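Local coordinates for protein type VI secretion system component (Escherichia coli O6, PDB 2P5Z) that is a component of the type VI secretion system, resembles phage T4 tail proteins gp27 and gp5, and probably forms part of a trimeric membrane-puncturing spike, at residues G385-S393 against G407-F415; S120-N128 against D418-W428. All coordinates share one frame; numbering follows the deposited sequence.

Interaction 1: G385-S393 against G407-F415; sequences GTLPARVTS and GRYRVNLDF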
loop_
_atom_site.group_PDB
_atom_site.type_symbol
_atom_site.label_atom_id
_atom_site.label_comp_id
_atom_site.label_asym_id
_atom_site.label_seq_id
_atom_site.Cartn_x
_atom_site.Cartn_y
_atom_site.Cartn_z
ATOM N N GLY A 385 -14.939 -12.797 8.742
ATOM C CA GLY A 385 -15.896 -13.834 8.389
ATOM C C GLY A 385 -15.603 -15.180 9.033
ATOM O O GLY A 385 -14.761 -15.313 9.930
ATOM N N THR A 386 -16.277 -16.195 8.530
ATOM C CA THR A 386 -16.335 -17.461 9.208
ATOM C C THR A 386 -15.896 -18.602 8.288
ATOM O O THR A 386 -16.017 -18.509 7.064
ATOM C CB THR A 386 -17.760 -17.670 9.743
ATOM O OG1 THR A 386 -17.702 -18.464 10.923
ATOM C CG2 THR A 386 -18.652 -18.333 8.717
ATOM N N LEU A 387 -15.350 -19.670 8.856
ATOM C CA LEU A 387 -15.006 -20.834 8.024
ATOM C C LEU A 387 -15.975 -21.985 8.266
ATOM O O LEU A 387 -16.260 -22.328 9.418
ATOM C CB LEU A 387 -13.574 -21.308 8.271
ATOM C CG LEU A 387 -12.449 -20.357 7.898
ATOM C CD1 LEU A 387 -11.126 -21.025 8.204
ATOM C CD2 LEU A 387 -12.572 -19.992 6.424
ATOM N N PRO A 388 -16.488 -22.580 7.186
ATOM C CA PRO A 388 -17.332 -23.756 7.348
ATOM C C PRO A 388 -16.495 -24.966 7.755
ATOM O O PRO A 388 -15.355 -25.117 7.305
ATOM C CB PRO A 388 -17.924 -23.965 5.955
ATOM C CG PRO A 388 -16.932 -23.354 5.018
ATOM C CD PRO A 388 -16.305 -22.204 5.770
ATOM N N ALA A 389 -17.040 -25.799 8.633
ATOM C CA ALA A 389 -16.383 -27.047 8.961
ATOM C C ALA A 389 -17.405 -28.155 9.150
ATOM O O ALA A 389 -18.590 -27.886 9.330
ATOM C CB ALA A 389 -15.553 -26.883 10.188
ATOM N N ARG A 390 -16.938 -29.398 9.093
ATOM C CA ARG A 390 -17.766 -30.554 9.397
ATOM C C ARG A 390 -17.252 -31.212 10.649
ATOM O O ARG A 390 -16.066 -31.518 10.727
ATOM C CB ARG A 390 -17.723 -31.566 8.259
ATOM C CG ARG A 390 -18.625 -31.220 7.114
ATOM C CD ARG A 390 -19.127 -32.473 6.428
ATOM N NE ARG A 390 -20.175 -32.153 5.462
ATOM C CZ ARG A 390 -19.953 -31.901 4.173
ATOM N NH1 ARG A 390 -18.714 -31.937 3.693
ATOM N NH2 ARG A 390 -20.968 -31.616 3.364
ATOM N N VAL A 391 -18.144 -31.436 11.619
ATOM C CA VAL A 391 -17.801 -32.206 12.824
ATOM C C VAL A 391 -17.576 -33.669 12.445
ATOM O O VAL A 391 -18.373 -34.253 11.719
ATOM C CB VAL A 391 -18.871 -32.088 13.919
ATOM C CG1 VAL A 391 -18.330 -32.616 15.233
ATOM C CG2 VAL A 391 -19.277 -30.641 14.101
ATOM N N THR A 392 -16.448 -34.227 12.882
ATOM C CA THR A 392 -16.102 -35.617 12.589
ATOM C C THR A 392 -16.296 -36.510 13.815
ATOM O O THR A 392 -16.629 -36.030 14.907
ATOM C CB THR A 392 -14.642 -35.773 12.060
ATOM O OG1 THR A 392 -13.743 -34.950 12.820
ATOM C CG2 THR A 392 -14.560 -35.403 10.582
ATOM N N SER A 393 -16.073 -37.809 13.626
ATOM C CA SER A 393 -16.243 -38.784 14.696
ATOM C C SER A 393 -15.071 -39.762 14.786
ATOM O O SER A 393 -15.104 -40.723 15.561
ATOM C CB SER A 393 -17.556 -39.530 14.497
ATOM O OG SER A 393 -17.609 -40.097 13.202
ATOM N N GLY A 407 -14.168 -30.801 25.471
ATOM C CA GLY A 407 -15.288 -30.496 24.561
ATOM C C GLY A 407 -15.451 -29.101 23.955
ATOM O O GLY A 407 -16.318 -28.363 24.417
ATOM N N ARG A 408 -14.687 -28.686 22.933
ATOM C CA ARG A 408 -13.577 -29.370 22.212
ATOM C C ARG A 408 -13.888 -30.506 21.228
ATOM O O ARG A 408 -13.390 -31.626 21.375
ATOM C CB ARG A 408 -12.357 -29.678 23.090
ATOM C CG ARG A 408 -11.442 -28.518 23.298
ATOM C CD ARG A 408 -10.644 -28.232 22.053
ATOM N NE ARG A 408 -9.277 -27.901 22.421
ATOM C CZ ARG A 408 -8.293 -28.790 22.515
ATOM N NH1 ARG A 408 -7.090 -28.387 22.876
ATOM N NH2 ARG A 408 -8.506 -30.072 22.252
ATOM N N TYR A 409 -14.674 -30.175 20.204
ATOM C CA TYR A 409 -14.906 -31.053 19.058
ATOM C C TYR A 409 -13.696 -31.059 18.132
ATOM O O TYR A 409 -12.983 -30.060 18.041
ATOM C CB TYR A 409 -16.101 -30.559 18.256
ATOM C CG TYR A 409 -17.422 -30.595 18.984
ATOM C CD1 TYR A 409 -17.880 -29.488 19.706
ATOM C CD2 TYR A 409 -18.230 -31.729 18.932
ATOM C CE1 TYR A 409 -19.102 -29.516 20.368
ATOM C CE2 TYR A 409 -19.451 -31.767 19.592
ATOM C CZ TYR A 409 -19.885 -30.658 20.304
ATOM O OH TYR A 409 -21.098 -30.695 20.958
ATOM N N ARG A 410 -13.454 -32.177 17.448
ATOM C CA ARG A 410 -12.488 -32.187 16.345
ATOM C C ARG A 410 -13.228 -31.950 15.044
ATOM O O ARG A 410 -14.114 -32.714 14.657
ATOM C CB ARG A 410 -11.663 -33.474 16.248
ATOM C CG ARG A 410 -10.771 -33.494 14.999
ATOM C CD ARG A 410 -9.709 -34.580 15.019
ATOM N NE ARG A 410 -10.256 -35.906 14.736
ATOM C CZ ARG A 410 -10.449 -36.408 13.516
ATOM N NH1 ARG A 410 -10.146 -35.699 12.434
ATOM N NH2 ARG A 410 -10.956 -37.627 13.379
ATOM N N VAL A 411 -12.845 -30.883 14.362
ATOM C CA VAL A 411 -13.606 -30.429 13.232
ATOM C C VAL A 411 -12.743 -30.457 11.971
ATOM O O VAL A 411 -11.519 -30.381 12.042
ATOM C CB VAL A 411 -14.233 -29.069 13.567
ATOM C CG1 VAL A 411 -13.439 -27.901 12.985
ATOM C CG2 VAL A 411 -15.652 -29.059 13.133
ATOM N N ASN A 412 -13.387 -30.621 10.828
ATOM C CA ASN A 412 -12.700 -30.848 9.572
ATOM C C ASN A 412 -13.156 -29.805 8.585
ATOM O O ASN A 412 -14.357 -29.639 8.394
ATOM C CB ASN A 412 -13.091 -32.219 9.042
ATOM C CG ASN A 412 -12.120 -32.757 8.024
ATOM O OD1 ASN A 412 -11.969 -32.204 6.925
ATOM N ND2 ASN A 412 -11.463 -33.864 8.372
ATOM N N LEU A 413 -12.216 -29.110 7.945
ATOM C CA LEU A 413 -12.595 -27.998 7.052
ATOM C C LEU A 413 -12.136 -28.054 5.585
ATOM O O LEU A 413 -12.052 -27.032 4.919
ATOM C CB LEU A 413 -12.388 -26.616 7.705
ATOM C CG LEU A 413 -11.142 -25.968 8.307
ATOM C CD1 LEU A 413 -11.438 -25.589 9.742
ATOM C CD2 LEU A 413 -9.956 -26.839 8.282
ATOM N N ASP A 414 -11.878 -29.257 5.090
ATOM C CA ASP A 414 -11.633 -29.470 3.673
ATOM C C ASP A 414 -12.980 -29.678 2.989
ATOM O O ASP A 414 -13.882 -30.279 3.565
ATOM C CB ASP A 414 -10.727 -30.688 3.476
ATOM C CG ASP A 414 -10.400 -30.956 2.012
ATOM O OD1 ASP A 414 -10.313 -29.992 1.216
ATOM O OD2 ASP A 414 -10.223 -32.141 1.658
ATOM N N PHE A 415 -13.127 -29.165 1.773
ATOM C CA PHE A 415 -14.379 -29.323 1.027
ATOM C C PHE A 415 -14.147 -29.759 -0.417
ATOM O O PHE A 415 -13.248 -30.553 -0.697
ATOM C CB PHE A 415 -15.210 -28.031 1.081
ATOM C CG PHE A 415 -15.923 -27.822 2.395
ATOM C CD1 PHE A 415 -15.310 -27.143 3.437
ATOM C CD2 PHE A 415 -17.205 -28.314 2.589
ATOM C CE1 PHE A 415 -15.962 -26.960 4.645
ATOM C CE2 PHE A 415 -17.861 -28.130 3.795
ATOM C CZ PHE A 415 -17.235 -27.454 4.824
HETATM O O HOH W 1 -16.160 -31.467 4.737
#
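Arg390 and Asn412 form an antiparallel hydrogen-bonded pair, with Arg390 N 2.7 Å from Asn412 O and Asn412 N donating back to Arg390 O, while Val391 and Val411 make the adjacent non-hydrogen-bonded pair. These are the first two strands of the five-stranded antiparallel OB fold, crossing at 123° between their N-to-C directions, a strong splay in keeping with the coiling of OB strands. Ala389, Val391 and Val411 share one face of the sheet. There Ala389 CB meets Val411 CG1 at 3.7 Å, Val391 CG1 lies against Tyr409 CD2, and Val452 of strand 451-456 covers Ala389 and Val411. The other face carries Arg390 and Asn412. Just past the strand, Thr392 grips Arg410 O twice: its backbone N lies beyond the oxygen, almost in line with the C=O bond, at a longish 3.3 Å from Arg410 O, and OG1, 2.9 Å from Arg410 O, reaches it from above the carbonyl plane. A chi1 of 43° places OG1 between the backbone N and the carbonyl carbon and so turns it onto that oxygen. The same hydroxyl sits over the centre of the Arg410 guanidinium, whereas Thr392 CG2 leans on Asn412 CB. At the far end, Phe415 folds back toward the first strand. Pro388 O lies in plane at the ring edge, and Pro388 CB packs 3.7 Å from Phe415 CZ. Arg390 NH2 makes a salt bridge with Glu451. The NH1 of Arg390 passes near Phe415 CE2 and donates to a water, 2.8 Å from that nitrogen, which in turn donates to Asp414 O.

Interaction 2: S120-N128 against D418-W428; sequences SRQNAIYQN and DTWKPGYESLW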
loop_
_atom_site.group_PDB
_atom_site.type_symbol
_atom_site.label_atom_id
_atom_site.label_comp_id
_atom_site.label_asym_id
_atom_site.label_seq_id
_atom_site.Cartn_x
_atom_site.Cartn_y
_atom_site.Cartn_z
ATOM N N SER A 120 4.155 -21.676 -3.525
ATOM C CA SER A 120 3.124 -22.571 -3.003
ATOM C C SER A 120 2.366 -21.979 -1.827
ATOM O O SER A 120 2.984 -21.559 -0.840
ATOM C CB SER A 120 3.701 -23.940 -2.627
ATOM O OG SER A 120 4.366 -23.903 -1.383
ATOM N N ARG A 121 1.036 -21.955 -1.943
ATOM C CA ARG A 121 0.172 -21.338 -0.932
ATOM C C ARG A 121 -1.027 -22.197 -0.519
ATOM O O ARG A 121 -2.177 -21.877 -0.820
ATOM C CB ARG A 121 -0.292 -19.925 -1.350
ATOM C CG ARG A 121 -0.889 -19.767 -2.762
ATOM C CD ARG A 121 -1.179 -18.286 -3.132
ATOM N NE ARG A 121 -1.627 -17.456 -2.002
ATOM C CZ ARG A 121 -0.951 -16.407 -1.516
ATOM N NH1 ARG A 121 0.210 -16.047 -2.053
ATOM N NH2 ARG A 121 -1.432 -15.708 -0.492
ATOM N N GLN A 122 -0.761 -23.280 0.191
ATOM C CA GLN A 122 -1.839 -24.125 0.664
ATOM C C GLN A 122 -2.175 -23.860 2.119
ATOM O O GLN A 122 -1.303 -23.518 2.905
ATOM C CB GLN A 122 -1.491 -25.594 0.463
ATOM C CG GLN A 122 -1.770 -26.110 -0.937
ATOM C CD GLN A 122 -1.901 -27.627 -0.966
ATOM O OE1 GLN A 122 -0.910 -28.352 -0.842
ATOM N NE2 GLN A 122 -3.133 -28.113 -1.118
ATOM N N ASN A 123 -3.447 -24.024 2.473
ATOM C CA ASN A 123 -3.877 -23.945 3.876
ATOM C C ASN A 123 -3.544 -25.201 4.689
ATOM O O ASN A 123 -3.687 -26.323 4.205
ATOM C CB ASN A 123 -5.374 -23.667 3.960
ATOM C CG ASN A 123 -5.793 -22.461 3.159
ATOM O OD1 ASN A 123 -5.194 -21.391 3.266
ATOM N ND2 ASN A 123 -6.841 -22.619 2.360
ATOM N N ALA A 124 -3.105 -25.022 5.930
ATOM C CA ALA A 124 -2.748 -26.180 6.746
ATOM C C ALA A 124 -2.822 -25.903 8.234
ATOM O O ALA A 124 -2.586 -24.781 8.671
ATOM C CB ALA A 124 -1.356 -26.669 6.384
ATOM N N ILE A 125 -3.135 -26.935 9.017
ATOM C CA ILE A 125 -3.105 -26.825 10.482
ATOM C C ILE A 125 -2.071 -27.813 11.009
ATOM O O ILE A 125 -2.154 -29.011 10.754
ATOM C CB ILE A 125 -4.501 -27.088 11.116
ATOM C CG1 ILE A 125 -5.501 -26.047 10.636
ATOM C CG2 ILE A 125 -4.447 -27.051 12.637
ATOM C CD1 ILE A 125 -6.886 -26.599 10.468
ATOM N N TYR A 126 -1.088 -27.299 11.727
ATOM C CA TYR A 126 0.045 -28.095 12.154
ATOM C C TYR A 126 -0.218 -28.377 13.594
ATOM O O TYR A 126 -0.664 -27.498 14.321
ATOM C CB TYR A 126 1.380 -27.339 11.961
ATOM C CG TYR A 126 1.729 -27.125 10.494
ATOM C CD1 TYR A 126 1.292 -25.986 9.805
ATOM C CD2 TYR A 126 2.466 -28.072 9.790
ATOM C CE1 TYR A 126 1.581 -25.805 8.469
ATOM C CE2 TYR A 126 2.766 -27.896 8.446
ATOM C CZ TYR A 126 2.322 -26.762 7.798
ATOM O OH TYR A 126 2.609 -26.590 6.467
ATOM N N GLN A 127 0.054 -29.613 13.995
ATOM C CA GLN A 127 -0.468 -30.174 15.232
ATOM C C GLN A 127 0.696 -30.586 16.133
ATOM O O GLN A 127 1.499 -31.413 15.729
ATOM C CB GLN A 127 -1.362 -31.373 14.856
ATOM C CG GLN A 127 -2.319 -31.863 15.926
ATOM C CD GLN A 127 -3.485 -30.916 16.165
ATOM O OE1 GLN A 127 -4.065 -30.361 15.218
ATOM N NE2 GLN A 127 -3.844 -30.735 17.439
ATOM N N ASN A 128 0.799 -29.997 17.323
ATOM C CA ASN A 128 1.840 -30.354 18.330
ATOM C C ASN A 128 3.281 -30.203 17.866
ATOM O O ASN A 128 4.089 -31.125 17.988
ATOM C CB ASN A 128 1.637 -31.761 18.941
ATOM C CG ASN A 128 0.229 -31.987 19.426
ATOM O OD1 ASN A 128 -0.475 -32.867 18.913
ATOM N ND2 ASN A 128 -0.215 -31.168 20.390
ATOM N N ASP A 418 -9.382 -28.641 -2.974
ATOM C CA ASP A 418 -8.159 -29.158 -2.338
ATOM C C ASP A 418 -7.161 -28.044 -1.953
ATOM O O ASP A 418 -5.990 -28.055 -2.353
ATOM C CB ASP A 418 -7.489 -30.247 -3.203
ATOM C CG ASP A 418 -7.155 -29.768 -4.623
ATOM O OD1 ASP A 418 -7.743 -28.766 -5.085
ATOM O OD2 ASP A 418 -6.291 -30.395 -5.274
ATOM N N THR A 419 -7.633 -27.097 -1.148
ATOM C CA THR A 419 -6.816 -25.980 -0.692
ATOM C C THR A 419 -6.085 -26.337 0.603
ATOM O O THR A 419 -5.264 -25.565 1.097
ATOM C CB THR A 419 -7.677 -24.716 -0.485
ATOM O OG1 THR A 419 -8.761 -25.015 0.404
ATOM C CG2 THR A 419 -8.251 -24.243 -1.812
ATOM N N TRP A 420 -6.386 -27.520 1.131
ATOM C CA TRP A 420 -5.810 -27.997 2.380
ATOM C C TRP A 420 -4.788 -29.099 2.140
ATOM O O TRP A 420 -5.045 -30.028 1.376
ATOM C CB TRP A 420 -6.917 -28.457 3.349
ATOM C CG TRP A 420 -7.797 -27.312 3.753
ATOM C CD1 TRP A 420 -8.917 -26.873 3.104
ATOM C CD2 TRP A 420 -7.602 -26.425 4.861
ATOM N NE1 TRP A 420 -9.443 -25.775 3.755
ATOM C CE2 TRP A 420 -8.650 -25.479 4.831
ATOM C CE3 TRP A 420 -6.657 -26.350 5.882
ATOM C CZ2 TRP A 420 -8.764 -24.454 5.772
ATOM C CZ3 TRP A 420 -6.773 -25.324 6.828
ATOM C CH2 TRP A 420 -7.812 -24.388 6.752
ATOM N N LYS A 421 -3.624 -28.973 2.778
ATOM C CA LYS A 421 -2.601 -30.016 2.762
ATOM C C LYS A 421 -3.141 -31.309 3.391
ATOM O O LYS A 421 -3.870 -31.252 4.386
ATOM C CB LYS A 421 -1.339 -29.536 3.491
ATOM C CG LYS A 421 -0.545 -28.471 2.731
ATOM C CD LYS A 421 0.659 -27.966 3.531
ATOM C CE LYS A 421 1.120 -26.586 3.056
ATOM N NZ LYS A 421 1.963 -25.902 4.079
ATOM N N PRO A 422 -2.818 -32.472 2.784
ATOM C CA PRO A 422 -3.267 -33.797 3.223
ATOM C C PRO A 422 -2.984 -34.089 4.693
ATOM O O PRO A 422 -1.836 -34.007 5.139
ATOM C CB PRO A 422 -2.449 -34.751 2.349
ATOM C CG PRO A 422 -2.150 -33.973 1.119
ATOM C CD PRO A 422 -1.972 -32.557 1.576
ATOM N N GLY A 423 -4.043 -34.397 5.440
ATOM C CA GLY A 423 -3.933 -34.714 6.867
ATOM C C GLY A 423 -3.686 -33.501 7.741
ATOM O O GLY A 423 -3.349 -33.627 8.923
ATOM N N TYR A 424 -3.849 -32.320 7.155
ATOM C CA TYR A 424 -3.629 -31.086 7.871
ATOM C C TYR A 424 -4.902 -30.256 7.868
ATOM O O TYR A 424 -4.857 -29.038 8.049
ATOM C CB TYR A 424 -2.496 -30.298 7.228
ATOM C CG TYR A 424 -1.111 -30.842 7.457
ATOM C CD1 TYR A 424 -0.436 -31.508 6.453
ATOM C CD2 TYR A 424 -0.463 -30.649 8.660
ATOM C CE1 TYR A 424 0.841 -31.985 6.643
ATOM C CE2 TYR A 424 0.815 -31.123 8.872
ATOM C CZ TYR A 424 1.472 -31.788 7.860
ATOM O OH TYR A 424 2.764 -32.260 8.064
ATOM N N GLU A 425 -6.030 -30.934 7.681
ATOM C CA GLU A 425 -7.331 -30.291 7.534
ATOM C C GLU A 425 -8.119 -30.288 8.831
ATOM O O GLU A 425 -9.245 -29.806 8.868
ATOM C CB GLU A 425 -8.182 -31.001 6.472
ATOM C CG GLU A 425 -7.416 -31.628 5.309
ATOM C CD GLU A 425 -7.021 -33.087 5.549
ATOM O OE1 GLU A 425 -7.442 -33.658 6.583
ATOM O OE2 GLU A 425 -6.280 -33.651 4.706
ATOM N N SER A 426 -7.564 -30.847 9.898
ATOM C CA SER A 426 -8.407 -31.058 11.061
ATOM C C SER A 426 -8.053 -30.160 12.246
ATOM O O SER A 426 -6.890 -29.844 12.487
ATOM C CB SER A 426 -8.512 -32.554 11.401
ATOM O OG SER A 426 -7.654 -32.933 12.456
ATOM N N LEU A 427 -9.074 -29.754 12.988
ATOM C CA LEU A 427 -8.955 -28.645 13.910
ATOM C C LEU A 427 -9.709 -28.940 15.200
ATOM O O LEU A 427 -10.873 -29.341 15.158
ATOM C CB LEU A 427 -9.550 -27.415 13.227
ATOM C CG LEU A 427 -9.184 -25.973 13.562
ATOM C CD1 LEU A 427 -10.233 -25.392 14.429
ATOM C CD2 LEU A 427 -7.804 -25.821 14.186
ATOM N N TRP A 428 -9.049 -28.737 16.340
ATOM C CA TRP A 428 -9.647 -28.976 17.656
ATOM C C TRP A 428 -10.277 -27.713 18.201
ATOM O O TRP A 428 -9.580 -26.769 18.544
ATOM C CB TRP A 428 -8.604 -29.513 18.638
ATOM C CG TRP A 428 -8.311 -30.951 18.413
ATOM C CD1 TRP A 428 -7.270 -31.479 17.707
ATOM C CD2 TRP A 428 -9.099 -32.061 18.860
ATOM N NE1 TRP A 428 -7.351 -32.852 17.694
ATOM C CE2 TRP A 428 -8.462 -33.237 18.399
ATOM C CE3 TRP A 428 -10.279 -32.179 19.613
ATOM C CZ2 TRP A 428 -8.963 -34.514 18.671
ATOM C CZ3 TRP A 428 -10.778 -33.448 19.879
ATOM C CH2 TRP A 428 -10.117 -34.598 19.414
#
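Lys421 threads its side chain along residues 122-126, next to the single backbone bridge of Asn123 with Trp420, in which Asn123 N bonds to Thr419 O and Lys421 N to Asn123 O. Its CB lies 4.1 Å from Ala124 CB, CG touches Gln122 OE1 at 3.6 Å, CD packs on Ala124 CB, and CE rests on Gln122 CB. Extended beyond CG, the chain delivers NZ to the edge of the Tyr126 ring, where it donates to Tyr126 OH; Gln166 OE1 is a further partner of this ammonium. Asn123 CB sits squarely over the six-membered ring of Trp420, 3.5 Å from its centroid, a CH-pi contact, while Asn123 OD1 accepts from Gly168 N. After the type II turn 421-424, Tyr424 O takes the Ile125 N-H on a lone pair in its carbonyl plane. Ile125 O lies at the Tyr424 ring edge, and that ring meets Tyr126 obliquely, planes 50° apart. Ile125 CD1 meets Trp420 CZ3, and Ile125 CG2 meets Leu427 CD2. Strand 124-127 pairs with strand 161-166, whose Met165 and Gln163 touch Trp420 and Leu427, and helix 131-140 packs on Tyr126 and Lys421 through Ile138.

The centres of the two interactions lie about 12 Å apart, and interaction 1 is nested in the chain between the two segments of interaction 2, which are separated by 289 residues. Both reach the same five-stranded sheet: strand 409-412 of interaction 1 is flanked by strand 387-391 on one side and by strand 426-429 of interaction 2 on the other, with probable hydrogen bonds from Val411 N to Leu427 O and from Leu413 N to Glu425 O. Interaction 1 is thus internal to the gp5-like OB domain, whereas interaction 2 joins that domain to the gp27-like hub domain. Residues 386-388 additionally touch a second subunit, bringing the OB sheet to the trimer interface.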